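Local coordinates for uncharacterized protein (Leishmania infantum, PDB 4TYZ) that is of unknown function but, through the GRAM domain that ends its chain, belongs to a family generally linked to sterol binding and transfer, at residues H42-Q47 and D60-I65; E79-T82 and D86-F89. All coordinates share one frame; numbering follows the deposited sequence. Where two conformers were deposited one is given.

Contact 1 of 2, residues H42-Q47 and D60-I65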
ATOM      1  N   HIS A  42      -3.425   7.218  -9.772  1.00  9.77           N
ATOM      2  CA  HIS A  42      -3.822   8.255  -8.815  1.00  9.29           C
ATOM      3  C   HIS A  42      -3.942   7.777  -7.371  1.00  8.33           C
ATOM      4  O   HIS A  42      -4.049   8.612  -6.466  1.00 10.30           O
ATOM      5  CB  HIS A  42      -5.158   8.877  -9.232  1.00 10.45           C
ATOM      6  CG  HIS A  42      -5.097   9.601 -10.535  1.00 12.74           C
ATOM      7  ND1 HIS A  42      -5.700   9.123 -11.679  1.00 15.56           N
ATOM      8  CD2 HIS A  42      -4.482  10.754 -10.882  1.00 13.85           C
ATOM      9  CE1 HIS A  42      -5.460   9.958 -12.676  1.00 17.43           C
ATOM     10  NE2 HIS A  42      -4.727  10.953 -12.221  1.00 13.99           N
ATOM     11  N   TRP A  43      -3.917   6.461  -7.159  1.00  8.30           N
ATOM     12  CA  TRP A  43      -4.245   5.893  -5.848  1.00  8.38           C
ATOM     13  C   TRP A  43      -3.292   4.834  -5.356  1.00  8.46           C
ATOM     14  O   TRP A  43      -2.753   4.025  -6.112  1.00 10.55           O
ATOM     15  CB  TRP A  43      -5.669   5.273  -5.862  1.00  7.71           C
ATOM     16  CG  TRP A  43      -6.724   6.287  -6.148  1.00  7.56           C
ATOM     17  CD1 TRP A  43      -7.117   6.729  -7.380  1.00  7.80           C
ATOM     18  CD2 TRP A  43      -7.503   7.012  -5.190  1.00  7.62           C
ATOM     19  NE1 TRP A  43      -8.099   7.690  -7.249  1.00  8.62           N
ATOM     20  CE2 TRP A  43      -8.353   7.881  -5.915  1.00  9.96           C
ATOM     21  CE3 TRP A  43      -7.569   7.011  -3.791  1.00  9.25           C
ATOM     22  CZ2 TRP A  43      -9.270   8.734  -5.288  1.00  9.10           C
ATOM     23  CZ3 TRP A  43      -8.473   7.864  -3.164  1.00  9.89           C
ATOM     24  CH2 TRP A  43      -9.310   8.716  -3.914  1.00  8.80           C
ATOM     25  N   LEU A  44      -3.106   4.877  -4.048  1.00  7.87           N
ATOM     26  CA  LEU A  44      -2.424   3.834  -3.313  0.62  8.40           C
ATOM     27  C   LEU A  44      -3.480   3.103  -2.508  1.00  8.38           C
ATOM     28  O   LEU A  44      -4.151   3.708  -1.678  1.00  9.05           O
ATOM     29  CB  LEU A  44      -1.361   4.428  -2.396  0.62  9.72           C
ATOM     30  CG  LEU A  44      -0.697   3.345  -1.561  0.62 11.65           C
ATOM     31  CD1 LEU A  44      -0.041   2.348  -2.488  0.62 13.24           C
ATOM     32  CD2 LEU A  44       0.304   3.955  -0.589  0.62  9.29           C
ATOM     33  N   CYS A  45      -3.646   1.808  -2.766  1.00  8.68           N
ATOM     34  CA  CYS A  45      -4.729   1.052  -2.126  1.00  8.51           C
ATOM     35  C   CYS A  45      -4.222  -0.209  -1.462  1.00  8.97           C
ATOM     36  O   CYS A  45      -3.213  -0.775  -1.870  1.00 10.26           O
ATOM     37  CB  CYS A  45      -5.804   0.652  -3.140  1.00  8.59           C
ATOM     38  SG  CYS A  45      -6.377   2.020  -4.159  1.00 10.25           S
ATOM     39  N   PHE A  46      -4.959  -0.657  -0.459  1.00  9.07           N
ATOM     40  CA  PHE A  46      -4.659  -1.927   0.192  1.00  9.50           C
ATOM     41  C   PHE A  46      -5.950  -2.671   0.452  1.00  9.84           C
ATOM     42  O   PHE A  46      -6.914  -2.070   0.912  1.00 10.58           O
ATOM     43  CB  PHE A  46      -3.906  -1.710   1.512  1.00  9.59           C
ATOM     44  CG  PHE A  46      -3.650  -2.984   2.267  1.00 10.09           C
ATOM     45  CD1 PHE A  46      -2.481  -3.697   2.060  1.00 12.76           C
ATOM     46  CD2 PHE A  46      -4.590  -3.478   3.163  1.00 10.47           C
ATOM     47  CE1 PHE A  46      -2.247  -4.891   2.746  1.00 11.70           C
ATOM     48  CE2 PHE A  46      -4.375  -4.668   3.846  1.00 11.02           C
ATOM     49  CZ  PHE A  46      -3.195  -5.372   3.651  1.00 11.40           C
ATOM     50  N   GLN A  47      -5.964  -3.971   0.159  1.00 10.27           N
ATOM     51  CA  GLN A  47      -7.073  -4.844   0.548  1.00 10.79           C
ATOM     52  C   GLN A  47      -6.550  -6.054   1.307  1.00 12.18           C
ATOM     53  O   GLN A  47      -5.641  -6.735   0.837  1.00 13.52           O
ATOM     54  CB  GLN A  47      -7.869  -5.302  -0.683  1.00 11.81           C
ATOM     55  CG  GLN A  47      -8.950  -6.362  -0.386  1.00 14.01           C
ATOM     56  CD  GLN A  47     -10.021  -5.851   0.555  1.00 13.62           C
ATOM     57  OE1 GLN A  47     -10.667  -4.837   0.284  1.00 14.23           O
ATOM     58  NE2 GLN A  47     -10.222  -6.554   1.664  1.00 12.90           N
ATOM     59  N   ASP A  60      -2.126  12.682  -3.949  1.00 12.49           N
ATOM     60  CA  ASP A  60      -2.112  14.089  -3.551  1.00 12.42           C
ATOM     61  C   ASP A  60      -2.518  14.272  -2.083  1.00 12.72           C
ATOM     62  O   ASP A  60      -2.545  15.395  -1.577  1.00 18.08           O
ATOM     63  CB  ASP A  60      -2.968  14.970  -4.513  1.00 11.19           C
ATOM     64  CG  ASP A  60      -4.488  14.719  -4.451  1.00 13.72           C
ATOM     65  OD1 ASP A  60      -4.988  13.928  -3.632  1.00 14.93           O
ATOM     66  OD2 ASP A  60      -5.211  15.385  -5.249  1.00 15.79           O
ATOM     67  N   GLU A  61      -2.779  13.159  -1.397  1.00 10.41           N
ATOM     68  CA  GLU A  61      -3.063  13.146   0.036  1.00 11.39           C
ATOM     69  C   GLU A  61      -1.855  12.669   0.850  1.00 12.20           C
ATOM     70  O   GLU A  61      -1.885  12.685   2.080  1.00 13.67           O
ATOM     71  CB  GLU A  61      -4.266  12.240   0.331  1.00 11.51           C
ATOM     72  CG  GLU A  61      -5.563  12.750  -0.287  1.00 12.80           C
ATOM     73  CD  GLU A  61      -6.768  11.866   0.024  1.00 15.45           C
ATOM     74  OE1 GLU A  61      -7.773  12.400   0.542  1.00 17.96           O
ATOM     75  OE2 GLU A  61      -6.735  10.649  -0.274  1.00 15.07           O
ATOM     76  N   ILE A  62      -0.810  12.239   0.155  1.00 11.09           N
ATOM     77  CA  ILE A  62       0.363  11.648   0.808  1.00  8.83           C
ATOM     78  C   ILE A  62       1.448  12.703   0.985  1.00 10.73           C
ATOM     79  O   ILE A  62       1.882  13.325   0.020  1.00 12.06           O
ATOM     80  CB  ILE A  62       0.913  10.459   0.004  1.00 10.33           C
ATOM     81  CG1 ILE A  62      -0.102   9.310   0.028  1.00 11.50           C
ATOM     82  CG2 ILE A  62       2.264   9.994   0.573  1.00  9.14           C
ATOM     83  CD1 ILE A  62       0.288   8.134  -0.840  1.00 13.75           C
ATOM     84  N   LYS A  63       1.869  12.900   2.231  1.00  9.81           N
ATOM     85  CA  LYS A  63       2.884  13.896   2.557  1.00 10.57           C
ATOM     86  C   LYS A  63       4.305  13.347   2.443  1.00 11.04           C
ATOM     87  O   LYS A  63       5.231  14.057   2.032  1.00 11.32           O
ATOM     88  CB  LYS A  63       2.641  14.433   3.977  1.00 11.97           C
ATOM     89  CG  LYS A  63       3.679  15.442   4.475  1.00 15.51           C
ATOM     90  CD  LYS A  63       3.334  15.883   5.890  1.00 23.91           C
ATOM     91  CE  LYS A  63       4.229  17.022   6.350  1.00 34.81           C
ATOM     92  NZ  LYS A  63       3.788  17.571   7.661  1.00 47.73           N
ATOM     93  N   ASP A  64       4.484  12.082   2.812  1.00 11.13           N
ATOM     94  CA  ASP A  64       5.817  11.475   2.816  1.00 10.67           C
ATOM     95  C   ASP A  64       5.694   9.970   2.781  1.00 11.14           C
ATOM     96  O   ASP A  64       4.687   9.410   3.188  1.00 11.34           O
ATOM     97  CB  ASP A  64       6.623  11.928   4.047  1.00 11.99           C
ATOM     98  CG  ASP A  64       8.122  11.766   3.868  1.00 18.12           C
ATOM     99  OD1 ASP A  64       8.570  11.448   2.742  1.00 13.45           O
ATOM    100  OD2 ASP A  64       8.865  11.988   4.858  1.00 16.87           O
ATOM    101  N   ILE A  65       6.728   9.318   2.262  1.00 10.57           N
ATOM    102  CA  ILE A  65       6.798   7.861   2.198  1.00 11.55           C
ATOM    103  C   ILE A  65       8.202   7.482   2.633  1.00 14.06           C
ATOM    104  O   ILE A  65       9.181   7.933   2.031  1.00 16.69           O
ATOM    105  CB  ILE A  65       6.504   7.320   0.787  1.00 12.91           C
ATOM    106  CG1 ILE A  65       5.134   7.797   0.311  1.00 12.65           C
ATOM    107  CG2 ILE A  65       6.586   5.788   0.761  1.00 15.00           C
ATOM    108  CD1 ILE A  65       4.754   7.316  -1.087  1.00 15.86           C
TER
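At chi1 177° the L44 side chain swings away from the backbone N to lie beside its carbonyl carbon, and chi2 near 60° makes CD2 the outstretched branch; I62 holds CG1 anti to its carbonyl carbon and then runs on extended to CD1 (chi2 175°). Together these torsions send the two side chains at each other across the interior between their strands. In the L44 conformer described, one of two, they meet methyl against methyl, L44 CD2 lying 4.2 Å from I62 CD1, and the two side chains cross at about a right angle. The backbones stay well apart, with the CA atoms of L44 and I62 9.3 Å from each other, so the segments share no hydrogen bond and touch through side-chain ends alone. Both residues are buried, and L103 of helix 96-107 packs on L44 as well.

Beside this apolar touch, W43 and E61 approach obliquely. E61 OE2 is bonded to the backbone N of E58, and its 4.4 Å approach to W43 CZ3 is at most a loose contact. Further along, I65 makes no contact with segment 42-47; its side chain packs on M104 and W107 of the same helix, and W107 NE1 bonds to I62 O. K63 and D64 together face K81 in a classic beta bulge.

Strands 43-48 and 62-67 stand far apart in the order of the antiparallel sheet, yet their side chains converge on one interior beneath the C-terminal helix, as in the strongly bent sheet of the PH-like fold to which GRAM domains belong.

Contact 2 of 2, residues E79-T82 and D86-F89; sequences EVKT and DTIF
V80 and I88 face each other as an antiparallel hydrogen-bonded pair, and each satisfies both of the other's backbone groups. V80 N gives its hydrogen to I88 O at 2.8 Å, nearly straight at 175°, and I88 N returns a bond of 2.7 Å to V80 O; both donors lie in the carbonyl plane of their acceptor. V80 O also receives a CA-H...O contact from T87 CA. On the same side of the sheet the two side chains touch, CB to CB, at 4.1 Å, and I88 reaches on to F55. The intervening residues bond outward: E79 with I66, K81 with K63 and D64, F89 with V27.

At the turn end T82 and D86 are gripped twice. T82 N binds D86 O at 2.8 Å, with the donor tilted somewhat out of the carbonyl plane, and D86 N binds T82 OG1 at 2.9 Å. The second bond depends on the T82 torsion, chi1 75°, which sets OG1 between the backbone N and the carbonyl carbon. A water joins the same hydroxyl to the D86 carboxylate, donating to OD2, while L84 N adds a weak bond to OG1.

On the other face, E79, in the conformer described of its two, lies alongside F89 and heads in the same direction, carboxylate and ring planes 37° apart. Its OE1 comes obliquely to the ring, 3.4 Å from F89 CE1, whereas OE2 is bonded to S68 OG. Within segment 86-89, T87 CG2 sits over one face of that ring, near its periphery.

Near-linear backbone bonds thus hold the middle of this beta hairpin, and the threonine hydroxyl, serving D86 N, L84 N and the water together, ties its turn to the strand end by side-chain chemistry.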
ATOM      1  N   GLU A  79       6.437   3.218   5.535  1.00 10.97           N
ATOM      2  CA  GLU A  79       5.522   4.075   6.274  0.53 11.12           C
ATOM      3  C   GLU A  79       5.007   5.189   5.390  1.00 14.92           C
ATOM      4  O   GLU A  79       5.781   5.885   4.733  1.00 14.56           O
ATOM      5  CB  GLU A  79       6.205   4.674   7.499  0.53 13.96           C
ATOM      6  CG  GLU A  79       6.690   3.649   8.488  0.53 13.12           C
ATOM      7  CD  GLU A  79       7.472   4.278   9.619  0.53 24.45           C
ATOM      8  OE1 GLU A  79       7.002   5.298  10.169  0.53 23.92           O
ATOM      9  OE2 GLU A  79       8.561   3.760   9.948  0.53 27.00           O
ATOM     10  N   VAL A  80       3.687   5.351   5.373  1.00 10.33           N
ATOM     11  CA  VAL A  80       3.059   6.389   4.564  1.00 10.16           C
ATOM     12  C   VAL A  80       2.445   7.442   5.473  1.00 12.28           C
ATOM     13  O   VAL A  80       1.606   7.129   6.312  1.00 14.87           O
ATOM     14  CB  VAL A  80       1.980   5.805   3.639  1.00 11.54           C
ATOM     15  CG1 VAL A  80       1.287   6.924   2.858  1.00 12.53           C
ATOM     16  CG2 VAL A  80       2.591   4.783   2.697  1.00 13.75           C
ATOM     17  N   LYS A  81       2.901   8.682   5.326  1.00 11.40           N
ATOM     18  CA  LYS A  81       2.399   9.783   6.132  0.51 13.04           C
ATOM     19  C   LYS A  81       1.452  10.623   5.301  1.00 15.23           C
ATOM     20  O   LYS A  81       1.782  11.003   4.180  1.00 13.16           O
ATOM     21  CB  LYS A  81       3.546  10.649   6.656  0.51 16.64           C
ATOM     22  CG  LYS A  81       4.547   9.907   7.528  0.51 16.45           C
ATOM     23  CD  LYS A  81       5.656  10.842   8.000  0.51 26.64           C
ATOM     24  CE  LYS A  81       5.080  12.070   8.692  0.51 33.48           C
ATOM     25  NZ  LYS A  81       6.129  13.064   9.066  0.51 37.20           N
ATOM     26  N   THR A  82       0.280  10.920   5.850  1.00 13.18           N
ATOM     27  CA  THR A  82      -0.686  11.717   5.099  1.00 14.39           C
ATOM     28  C   THR A  82      -0.619  13.198   5.461  1.00 15.07           C
ATOM     29  O   THR A  82      -0.020  13.581   6.466  1.00 17.04           O
ATOM     30  CB  THR A  82      -2.121  11.224   5.320  1.00 17.79           C
ATOM     31  OG1 THR A  82      -2.573  11.619   6.617  1.00 18.76           O
ATOM     32  CG2 THR A  82      -2.181   9.710   5.221  1.00 17.03           C
ATOM     33  N   ASP A  86      -1.904  11.434   9.431  1.00 22.37           N
ATOM     34  CA  ASP A  86      -2.084  10.027   9.750  1.00 24.90           C
ATOM     35  C   ASP A  86      -0.842   9.269   9.286  1.00 22.43           C
ATOM     36  O   ASP A  86      -0.150   9.708   8.366  1.00 22.29           O
ATOM     37  CB  ASP A  86      -3.343   9.462   9.086  1.00 26.62           C
ATOM     38  CG  ASP A  86      -4.625  10.022   9.684  1.00 35.55           C
ATOM     39  OD1 ASP A  86      -4.682  10.193  10.920  1.00 36.44           O
ATOM     40  OD2 ASP A  86      -5.575  10.293   8.916  1.00 38.67           O
ATOM     41  N   THR A  87      -0.540   8.151   9.931  1.00 18.82           N
ATOM     42  CA  THR A  87       0.544   7.302   9.456  1.00 17.34           C
ATOM     43  C   THR A  87       0.034   5.894   9.182  1.00 18.76           C
ATOM     44  O   THR A  87      -0.612   5.283  10.031  1.00 23.39           O
ATOM     45  CB  THR A  87       1.702   7.244  10.452  1.00 22.52           C
ATOM     46  OG1 THR A  87       2.240   8.563  10.623  1.00 25.82           O
ATOM     47  CG2 THR A  87       2.792   6.342   9.934  1.00 20.05           C
ATOM     48  N   ILE A  88       0.306   5.403   7.980  1.00 13.10           N
ATOM     49  CA  ILE A  88      -0.067   4.048   7.582  1.00 10.93           C
ATOM     50  C   ILE A  88       1.180   3.184   7.570  1.00 10.81           C
ATOM     51  O   ILE A  88       2.178   3.548   6.945  1.00 13.56           O
ATOM     52  CB  ILE A  88      -0.705   4.018   6.184  1.00 12.95           C
ATOM     53  CG1 ILE A  88      -1.928   4.928   6.143  1.00 19.13           C
ATOM     54  CG2 ILE A  88      -1.020   2.581   5.771  1.00 16.51           C
ATOM     55  CD1 ILE A  88      -2.415   5.220   4.730  1.00 20.44           C
ATOM     56  N   PHE A  89       1.129   2.059   8.275  1.00 11.29           N
ATOM     57  CA  PHE A  89       2.266   1.149   8.357  1.00 13.69           C
ATOM     58  C   PHE A  89       2.028  -0.087   7.500  1.00 13.53           C
ATOM     59  O   PHE A  89       1.073  -0.839   7.730  1.00 13.21           O
ATOM     60  CB  PHE A  89       2.521   0.734   9.802  1.00 15.16           C
ATOM     61  CG  PHE A  89       2.925   1.867  10.699  1.00 18.19           C
ATOM     62  CD1 PHE A  89       4.250   2.256  10.783  1.00 28.22           C
ATOM     63  CD2 PHE A  89       1.986   2.522  11.474  1.00 24.33           C
ATOM     64  CE1 PHE A  89       4.635   3.288  11.619  1.00 27.66           C
ATOM     65  CE2 PHE A  89       2.366   3.561  12.319  1.00 25.83           C
ATOM     66  CZ  PHE A  89       3.691   3.939  12.386  1.00 24.13           C
TER
HETATM   67  O   HOH W   1      -5.176  10.839   6.473  1.00 33.50           O

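The segments of contact 1 both precede those of contact 2 in sequence, and the centres of the two contacts lie about 9 Å apart. They meet where strands 62-67 and 78-82 run as sheet neighbours: K63 N lies 2.7 Å from K81 O and D64 O 2.9 Å from K81 N, both probable hydrogen bonds, and E61 O packs on T82 CB. The hairpin of contact 2 therefore continues the sheet beside strand 62-67, one of its two outermost strands. Contact 2 works mainly through backbone bonds between neighbouring strands, contact 1 through side chains meeting across the interior. No ligand marks a sterol site here, and neither contact can be assigned to one.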